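Local coordinates for vinylacetyl-CoA Delta-isomerase (Nitrosopumilus maritimus SCM1, PDB 6VJR) that dehydrates 4-hydroxybutyryl-CoA as an oxygen-tolerant archaeal dehydratase built around a [4Fe-4S] cluster and FAD, at the interface of chains A and B and the interface of chains A and C. Sequence-based numbering; all coordinates share one arbitrary frame. Chains: chain A/B/C, Vinylacetyl-CoA Delta-isomerase.

Contact 1 and contact 3 both belong to the interface of chains A and B, while contact 2 joins A to C, so one subunit is gripped by two neighbours in the four-copy assembly. Between the centres of their C-alpha atoms, contacts 1 and 2 are about 24 Å apart. Contacts 2 and 3 are about 27 Å apart, and contacts 1 and 3 about 31 Å, measured likewise. Helix 464-475 serves twice, giving a tyrosine to contact 1 from chain B and a lysine to contact 3 from chain A. Contacts 2 and 3 use helices that also carry cofactor-site residues, so subunit contacts and cofactor sites share elements.

Contact 1: the interface of chains A and B. Residues chain A 85, 88-89, 92; chain B 466, 494-495.
B:Tyr466 and A:Gln92 supply the polar link of this patch. The phenol oxygen B:Tyr466 OH donates to the amide oxygen A:Gln92 OE1 over 2.8 Å, meeting the C=O at 135° and tilted 19° from the amide plane. The two side chains cross nearly at right angles, and a glutamine suits the place because its extended chain carries an acceptor off helix 77-94 towards the phenol.

Most of the remaining packing gathers round B:Phe495, whose flat ring offers two faces and an edge. Over the middle of one face lies A:Lys89 CE, 3.6 Å from the B:Phe495 ring centroid, in a CH-pi contact; over the other sits CG1 of B:Val494. Lysine's flexible chain allows this: CG is anti to the backbone N (chi1 177°), and the chain curls beyond it, bringing CE over the face while CB touches the edge. Also at the edge, B:Phe495 CE1 lies 3.4 Å from A:Lys85 O, and B:Phe495 CZ is 3.8 Å from A:Gln92 CD. The chain of A:Lys85 passes the backbone O of B:Val494.

The site fastens helix 464-475, through B:Tyr466, and the segment following helix 489-494 onto helix 77-94 of the neighbouring subunit, probably helping to hold the assembly together.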
loop_
_atom_site.group_PDB
_atom_site.type_symbol
_atom_site.label_atom_id
_atom_site.label_comp_id
_atom_site.label_asym_id
_atom_site.label_seq_id
_atom_site.Cartn_x
_atom_site.Cartn_y
_atom_site.Cartn_z
ATOM N N LYS A 85 18.203 0.727 -21.987
ATOM C CA LYS A 85 17.442 1.365 -23.067
ATOM C C LYS A 85 16.963 0.309 -24.075
ATOM O O LYS A 85 15.805 0.302 -24.494
ATOM C CB LYS A 85 18.290 2.428 -23.722
ATOM C CG LYS A 85 18.622 3.606 -22.845
ATOM C CD LYS A 85 19.440 4.665 -23.525
ATOM C CE LYS A 85 19.461 5.926 -22.754
ATOM N NZ LYS A 85 20.348 6.892 -23.363
ATOM N N ARG A 88 14.131 -1.957 -22.507
ATOM C CA ARG A 88 12.799 -1.347 -22.486
ATOM C C ARG A 88 12.224 -1.337 -23.912
ATOM O O ARG A 88 11.053 -1.617 -24.159
ATOM C CB ARG A 88 12.798 0.048 -21.860
ATOM C CG ARG A 88 11.389 0.611 -21.742
ATOM C CD ARG A 88 11.377 1.901 -21.010
ATOM N NE ARG A 88 9.989 2.348 -20.807
ATOM C CZ ARG A 88 9.647 3.287 -19.965
ATOM N NH1 ARG A 88 10.562 3.953 -19.278
ATOM N NH2 ARG A 88 8.394 3.556 -19.759
ATOM N N LYS A 89 13.077 -1.020 -24.893
ATOM C CA LYS A 89 12.616 -1.033 -26.274
ATOM C C LYS A 89 12.120 -2.420 -26.707
ATOM O O LYS A 89 11.089 -2.534 -27.361
ATOM C CB LYS A 89 13.738 -0.534 -27.197
ATOM C CG LYS A 89 13.444 -0.551 -28.655
ATOM C CD LYS A 89 12.252 0.269 -29.006
ATOM C CE LYS A 89 12.440 1.674 -28.853
ATOM N NZ LYS A 89 11.689 2.281 -29.970
ATOM N N GLN A 92 8.760 -3.175 -25.214
ATOM C CA GLN A 92 7.735 -2.496 -25.998
ATOM C C GLN A 92 7.396 -3.257 -27.283
ATOM O O GLN A 92 6.249 -3.287 -27.690
ATOM C CB GLN A 92 8.162 -1.085 -26.356
ATOM C CG GLN A 92 8.239 -0.124 -25.187
ATOM C CD GLN A 92 8.537 1.292 -25.614
ATOM O OE1 GLN A 92 8.837 1.581 -26.782
ATOM N NE2 GLN A 92 8.368 2.186 -24.670
ATOM N N TYR B 466 1.134 6.766 -28.109
ATOM C CA TYR B 466 2.241 5.881 -28.455
ATOM C C TYR B 466 2.048 4.492 -27.851
ATOM O O TYR B 466 2.230 3.483 -28.534
ATOM C CB TYR B 466 3.513 6.530 -27.951
ATOM C CG TYR B 466 4.846 5.820 -28.140
ATOM C CD1 TYR B 466 5.216 4.765 -27.327
ATOM C CD2 TYR B 466 5.771 6.247 -29.081
ATOM C CE1 TYR B 466 6.435 4.130 -27.444
ATOM C CE2 TYR B 466 7.019 5.646 -29.178
ATOM C CZ TYR B 466 7.341 4.565 -28.370
ATOM O OH TYR B 466 8.550 3.890 -28.405
ATOM N N VAL B 494 14.449 8.743 -23.255
ATOM C CA VAL B 494 14.667 7.367 -22.818
ATOM C C VAL B 494 15.530 6.581 -23.815
ATOM O O VAL B 494 16.404 5.794 -23.407
ATOM C CB VAL B 494 13.324 6.677 -22.585
ATOM C CG1 VAL B 494 13.465 5.168 -22.438
ATOM C CG2 VAL B 494 12.594 7.256 -21.373
ATOM N N PHE B 495 15.256 6.737 -25.116
ATOM C CA PHE B 495 15.938 5.942 -26.135
ATOM C C PHE B 495 17.030 6.713 -26.872
ATOM O O PHE B 495 17.470 6.274 -27.926
ATOM C CB PHE B 495 14.971 5.316 -27.135
ATOM C CG PHE B 495 13.910 4.441 -26.465
ATOM C CD1 PHE B 495 14.286 3.300 -25.792
ATOM C CD2 PHE B 495 12.551 4.726 -26.532
ATOM C CE1 PHE B 495 13.349 2.510 -25.149
ATOM C CE2 PHE B 495 11.612 3.886 -25.927
ATOM C CZ PHE B 495 12.017 2.783 -25.254
#

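Contact 2: the interface of chains A and C. Residues chain A 374, 437, 441-442, 445; chain C 381, 388-389, 433.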
loop_
_atom_site.group_PDB
_atom_site.type_symbol
_atom_site.label_atom_id
_atom_site.label_comp_id
_atom_site.label_asym_id
_atom_site.label_seq_id
_atom_site.Cartn_x
_atom_site.Cartn_y
_atom_site.Cartn_z
ATOM N N TYR A 374 2.120 -6.419 -10.298
ATOM C CA TYR A 374 0.872 -6.950 -9.770
ATOM C C TYR A 374 -0.195 -5.870 -9.669
ATOM O O TYR A 374 -1.365 -6.127 -9.934
ATOM C CB TYR A 374 1.136 -7.679 -8.474
ATOM C CG TYR A 374 1.866 -9.010 -8.616
ATOM C CD1 TYR A 374 3.254 -9.062 -8.657
ATOM C CD2 TYR A 374 1.188 -10.208 -8.729
ATOM C CE1 TYR A 374 3.934 -10.261 -8.776
ATOM C CE2 TYR A 374 1.838 -11.419 -8.830
ATOM C CZ TYR A 374 3.228 -11.438 -8.922
ATOM O OH TYR A 374 3.936 -12.597 -8.966
ATOM N N ALA A 437 1.709 -13.433 -18.565
ATOM C CA ALA A 437 1.738 -13.148 -17.147
ATOM C C ALA A 437 2.778 -13.964 -16.399
ATOM O O ALA A 437 3.182 -13.534 -15.305
ATOM C CB ALA A 437 0.382 -13.393 -16.534
ATOM N N LEU A 441 4.394 -11.207 -14.260
ATOM C CA LEU A 441 4.109 -11.329 -12.842
ATOM C C LEU A 441 5.101 -12.261 -12.172
ATOM O O LEU A 441 5.939 -11.801 -11.392
ATOM C CB LEU A 441 2.655 -11.734 -12.576
ATOM C CG LEU A 441 1.599 -10.797 -13.134
ATOM C CD1 LEU A 441 0.189 -11.276 -12.742
ATOM C CD2 LEU A 441 1.833 -9.383 -12.682
ATOM N N THR A 442 5.020 -13.564 -12.441
ATOM C CA THR A 442 5.775 -14.488 -11.622
ATOM C C THR A 442 7.296 -14.398 -11.825
ATOM O O THR A 442 8.051 -14.575 -10.858
ATOM C CB THR A 442 5.213 -15.898 -11.833
ATOM O OG1 THR A 442 3.781 -15.869 -11.762
ATOM C CG2 THR A 442 5.693 -16.811 -10.719
ATOM N N MET A 445 8.480 -11.609 -9.834
ATOM C CA MET A 445 8.608 -12.052 -8.458
ATOM C C MET A 445 9.913 -12.804 -8.182
ATOM O O MET A 445 10.579 -12.493 -7.185
ATOM C CB MET A 445 7.411 -12.953 -8.118
ATOM C CG MET A 445 7.384 -13.581 -6.710
ATOM S SD MET A 445 7.405 -12.374 -5.394
ATOM C CE MET A 445 5.724 -11.747 -5.483
ATOM N N GLN C 381 2.368 -16.684 -4.535
ATOM C CA GLN C 381 3.346 -16.930 -5.579
ATOM C C GLN C 381 4.768 -16.820 -5.031
ATOM O O GLN C 381 5.641 -17.617 -5.413
ATOM C CB GLN C 381 3.101 -15.993 -6.749
ATOM C CG GLN C 381 1.856 -16.352 -7.523
ATOM C CD GLN C 381 1.743 -15.680 -8.876
ATOM O OE1 GLN C 381 2.592 -14.901 -9.351
ATOM N NE2 GLN C 381 0.765 -16.205 -9.625
ATOM N N VAL C 388 5.911 -22.758 -9.714
ATOM C CA VAL C 388 4.485 -22.532 -9.814
ATOM C C VAL C 388 4.120 -22.169 -11.250
ATOM O O VAL C 388 3.005 -22.454 -11.675
ATOM C CB VAL C 388 4.028 -21.506 -8.748
ATOM C CG1 VAL C 388 4.441 -20.104 -9.102
ATOM C CG2 VAL C 388 2.544 -21.597 -8.505
ATOM N N VAL C 389 5.101 -21.679 -12.065
ATOM C CA VAL C 389 4.825 -21.354 -13.463
ATOM C C VAL C 389 5.742 -22.098 -14.447
ATOM O O VAL C 389 5.610 -21.872 -15.638
ATOM C CB VAL C 389 4.930 -19.830 -13.765
ATOM C CG1 VAL C 389 3.788 -19.102 -13.135
ATOM C CG2 VAL C 389 6.254 -19.196 -13.419
ATOM N N LEU C 433 -3.497 -17.636 -11.489
ATOM C CA LEU C 433 -3.396 -17.380 -12.924
ATOM C C LEU C 433 -4.460 -18.108 -13.733
ATOM O O LEU C 433 -4.852 -17.598 -14.791
ATOM C CB LEU C 433 -2.034 -17.745 -13.508
ATOM C CG LEU C 433 -0.847 -17.009 -12.919
ATOM C CD1 LEU C 433 0.456 -17.626 -13.337
ATOM C CD2 LEU C 433 -0.906 -15.573 -13.349
#
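The amide oxygen OE1 of C:Gln381 accepts hydrogen bonds from two hydroxyls of chain A. A:Tyr374 OH donates to C:Gln381 OE1 over 2.7 Å, meeting the C=O at 145°, and the oxygen lies in plane at the phenol's edge. A:Thr442 OG1 donates to C:Gln381 OE1 over 2.9 Å from the opposite face of the amide, at a C=O...OG1 angle of 113°, well above the carbonyl plane and not on a lone pair. Glutamine fits because its extended chain brings a neutral acceptor to both hydroxyls, and their grip would restrain the amide from turning.

Threonine serves two purposes. Its OG1 is anti to the carbonyl carbon (chi1 -46°), turned to the glutamine, while A:Thr442 CG2 points to the valines, 3.6 Å from C:Val389 CG2 and 3.9 Å from C:Val388 CG1. At the start of the same helix, A:Ala437 CB meets C:Leu433 CD2 at 4.1 Å, its small methyl leaving room for the leucine branch.

Behind the phenol, A:Leu441 CD2 covers the centre of one ring face and helps fix its rotation.

In the fold, helices 372-384 and 437-446 of chain A meet helices 372-384 and 387-390 and the loop with C:Leu433. C:Val389 itself lines the FAD pocket, while A:Thr442 and C:Gln381 are next in sequence to the iron ligand A:Glu443 and the FAD-binding C:Asp382.

Contact 3: the interface of chains A and B. Residues chain A 360, 458-459, 462, 464, 467; chain B 304, 326-327, 330, 334.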
loop_
_atom_site.group_PDB
_atom_site.type_symbol
_atom_site.label_atom_id
_atom_site.label_comp_id
_atom_site.label_asym_id
_atom_site.label_seq_id
_atom_site.Cartn_x
_atom_site.Cartn_y
_atom_site.Cartn_z
ATOM N N MET A 360 23.260 -1.865 -4.700
ATOM C CA MET A 360 22.178 -1.427 -3.847
ATOM C C MET A 360 20.992 -0.989 -4.695
ATOM O O MET A 360 19.874 -1.418 -4.457
ATOM C CB MET A 360 22.603 -0.304 -2.892
ATOM C CG MET A 360 21.442 0.265 -2.134
ATOM S SD MET A 360 20.717 -0.793 -0.889
ATOM C CE MET A 360 21.608 -0.229 0.572
ATOM N N ILE A 458 20.065 -5.877 0.594
ATOM C CA ILE A 458 19.931 -4.515 1.083
ATOM C C ILE A 458 20.520 -4.437 2.492
ATOM O O ILE A 458 21.259 -3.512 2.813
ATOM C CB ILE A 458 18.484 -4.060 1.030
ATOM C CG1 ILE A 458 18.008 -3.912 -0.447
ATOM C CG2 ILE A 458 18.311 -2.770 1.808
ATOM C CD1 ILE A 458 16.491 -3.769 -0.590
ATOM N N GLN A 459 20.151 -5.382 3.362
ATOM C CA GLN A 459 20.658 -5.439 4.724
ATOM C C GLN A 459 22.178 -5.386 4.777
ATOM O O GLN A 459 22.718 -4.681 5.613
ATOM C CB GLN A 459 20.080 -6.643 5.454
ATOM C CG GLN A 459 20.443 -6.740 6.927
ATOM C CD GLN A 459 19.685 -7.865 7.595
ATOM O OE1 GLN A 459 18.821 -7.645 8.432
ATOM N NE2 GLN A 459 19.873 -9.073 7.153
ATOM N N MET A 462 23.277 -1.551 3.795
ATOM C CA MET A 462 22.482 -0.410 4.211
ATOM C C MET A 462 23.141 0.464 5.294
ATOM O O MET A 462 22.531 1.466 5.721
ATOM C CB MET A 462 21.097 -0.891 4.640
ATOM C CG MET A 462 21.032 -1.593 5.946
ATOM S SD MET A 462 19.316 -2.110 6.186
ATOM C CE MET A 462 19.609 -3.026 7.697
ATOM N N VAL A 464 23.816 0.612 8.534
ATOM C CA VAL A 464 23.106 0.942 9.761
ATOM C C VAL A 464 24.001 1.661 10.781
ATOM O O VAL A 464 23.579 2.632 11.389
ATOM C CB VAL A 464 22.485 -0.302 10.409
ATOM C CG1 VAL A 464 21.764 0.051 11.700
ATOM C CG2 VAL A 464 21.538 -0.966 9.482
ATOM N N LYS A 467 24.539 5.214 9.827
ATOM C CA LYS A 467 23.303 5.964 10.036
ATOM C C LYS A 467 23.000 6.225 11.521
ATOM O O LYS A 467 22.573 7.320 11.889
ATOM C CB LYS A 467 22.131 5.260 9.340
ATOM C CG LYS A 467 22.258 5.240 7.813
ATOM C CD LYS A 467 21.157 4.482 7.087
ATOM C CE LYS A 467 21.425 4.561 5.597
ATOM N NZ LYS A 467 20.436 3.828 4.860
ATOM N N ILE B 304 16.318 6.535 9.993
ATOM C CA ILE B 304 16.656 5.121 10.028
ATOM C C ILE B 304 17.676 4.885 11.139
ATOM O O ILE B 304 17.567 3.943 11.916
ATOM C CB ILE B 304 17.145 4.607 8.664
ATOM C CG1 ILE B 304 16.019 4.644 7.576
ATOM C CG2 ILE B 304 17.793 3.239 8.805
ATOM C CD1 ILE B 304 16.568 4.529 6.170
ATOM N N ILE B 326 13.569 -1.904 9.222
ATOM C CA ILE B 326 14.686 -1.052 8.862
ATOM C C ILE B 326 15.056 -1.246 7.389
ATOM O O ILE B 326 15.375 -0.294 6.677
ATOM C CB ILE B 326 15.871 -1.297 9.808
ATOM C CG1 ILE B 326 15.572 -0.769 11.194
ATOM C CG2 ILE B 326 17.166 -0.728 9.238
ATOM C CD1 ILE B 326 16.539 -1.229 12.240
ATOM N N ILE B 327 14.987 -2.487 6.909
ATOM C CA ILE B 327 15.166 -2.750 5.469
ATOM C C ILE B 327 14.098 -2.012 4.653
ATOM O O ILE B 327 14.381 -1.420 3.631
ATOM C CB ILE B 327 15.191 -4.251 5.166
ATOM C CG1 ILE B 327 16.420 -4.927 5.825
ATOM C CG2 ILE B 327 15.128 -4.496 3.659
ATOM C CD1 ILE B 327 16.322 -6.445 5.841
ATOM N N THR B 330 14.820 1.608 4.444
ATOM C CA THR B 330 15.943 1.819 3.526
ATOM C C THR B 330 15.485 1.732 2.069
ATOM O O THR B 330 15.853 2.577 1.244
ATOM C CB THR B 330 17.034 0.795 3.823
ATOM O OG1 THR B 330 17.488 0.956 5.165
ATOM C CG2 THR B 330 18.174 0.896 2.855
ATOM N N GLU B 334 15.696 4.699 -0.658
ATOM C CA GLU B 334 16.535 4.598 -1.833
ATOM C C GLU B 334 15.727 4.687 -3.118
ATOM O O GLU B 334 16.269 5.059 -4.167
ATOM C CB GLU B 334 17.371 3.334 -1.856
ATOM C CG GLU B 334 18.397 3.214 -0.736
ATOM C CD GLU B 334 19.349 4.379 -0.522
ATOM O OE1 GLU B 334 19.924 4.455 0.576
ATOM O OE2 GLU B 334 19.667 5.106 -1.501
HETATM O O HOH W 1 21.447 2.974 2.483
HETATM O O HOH W 2 18.436 4.672 2.945
#
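A:Lys467 NZ and B:Glu334 OE1 face each other across two waters in a helix-packing interface of this HpaB-family enzyme. A:Lys467 NZ, the side-chain amine nitrogen, lies 2.7 Å from water 1 and 2.9 Å from water 2, and both waters also hydrogen-bond to the carboxylate oxygen B:Glu334 OE1; A:Met462 O adds a weak bond to NZ. The opposite charges, not in direct contact, probably still attract. Lysine suits the place because its long, extended chain runs alongside B:Ile304, with A:Lys467 CD 4.0 Å from B:Ile304 CG2, before its tip reaches the waters.

Around this bridge the packing is aliphatic. A:Met462 sends its extended chain across B:Ile326 and B:Ile327 at about a right angle, A:Met462 CE lying 3.7 Å from B:Ile326 CG2; a flexible, unbranched thioether can lie across both branched side chains. B:Ile327 CD1 touches A:Gln459 CB at 3.8 Å.

B:Thr330 turns CG2, anti to the backbone N, towards A:Ile458 CG2 at 3.8 Å and A:Met462 CB at 3.9 Å, while B:Thr330 OG1 donates to B:Ile326 O, 2.9 Å away within its own helix. An alanine here would probably open a gap against A:Ile458 and A:Met462 and leave B:Ile326 O without its hydroxyl partner.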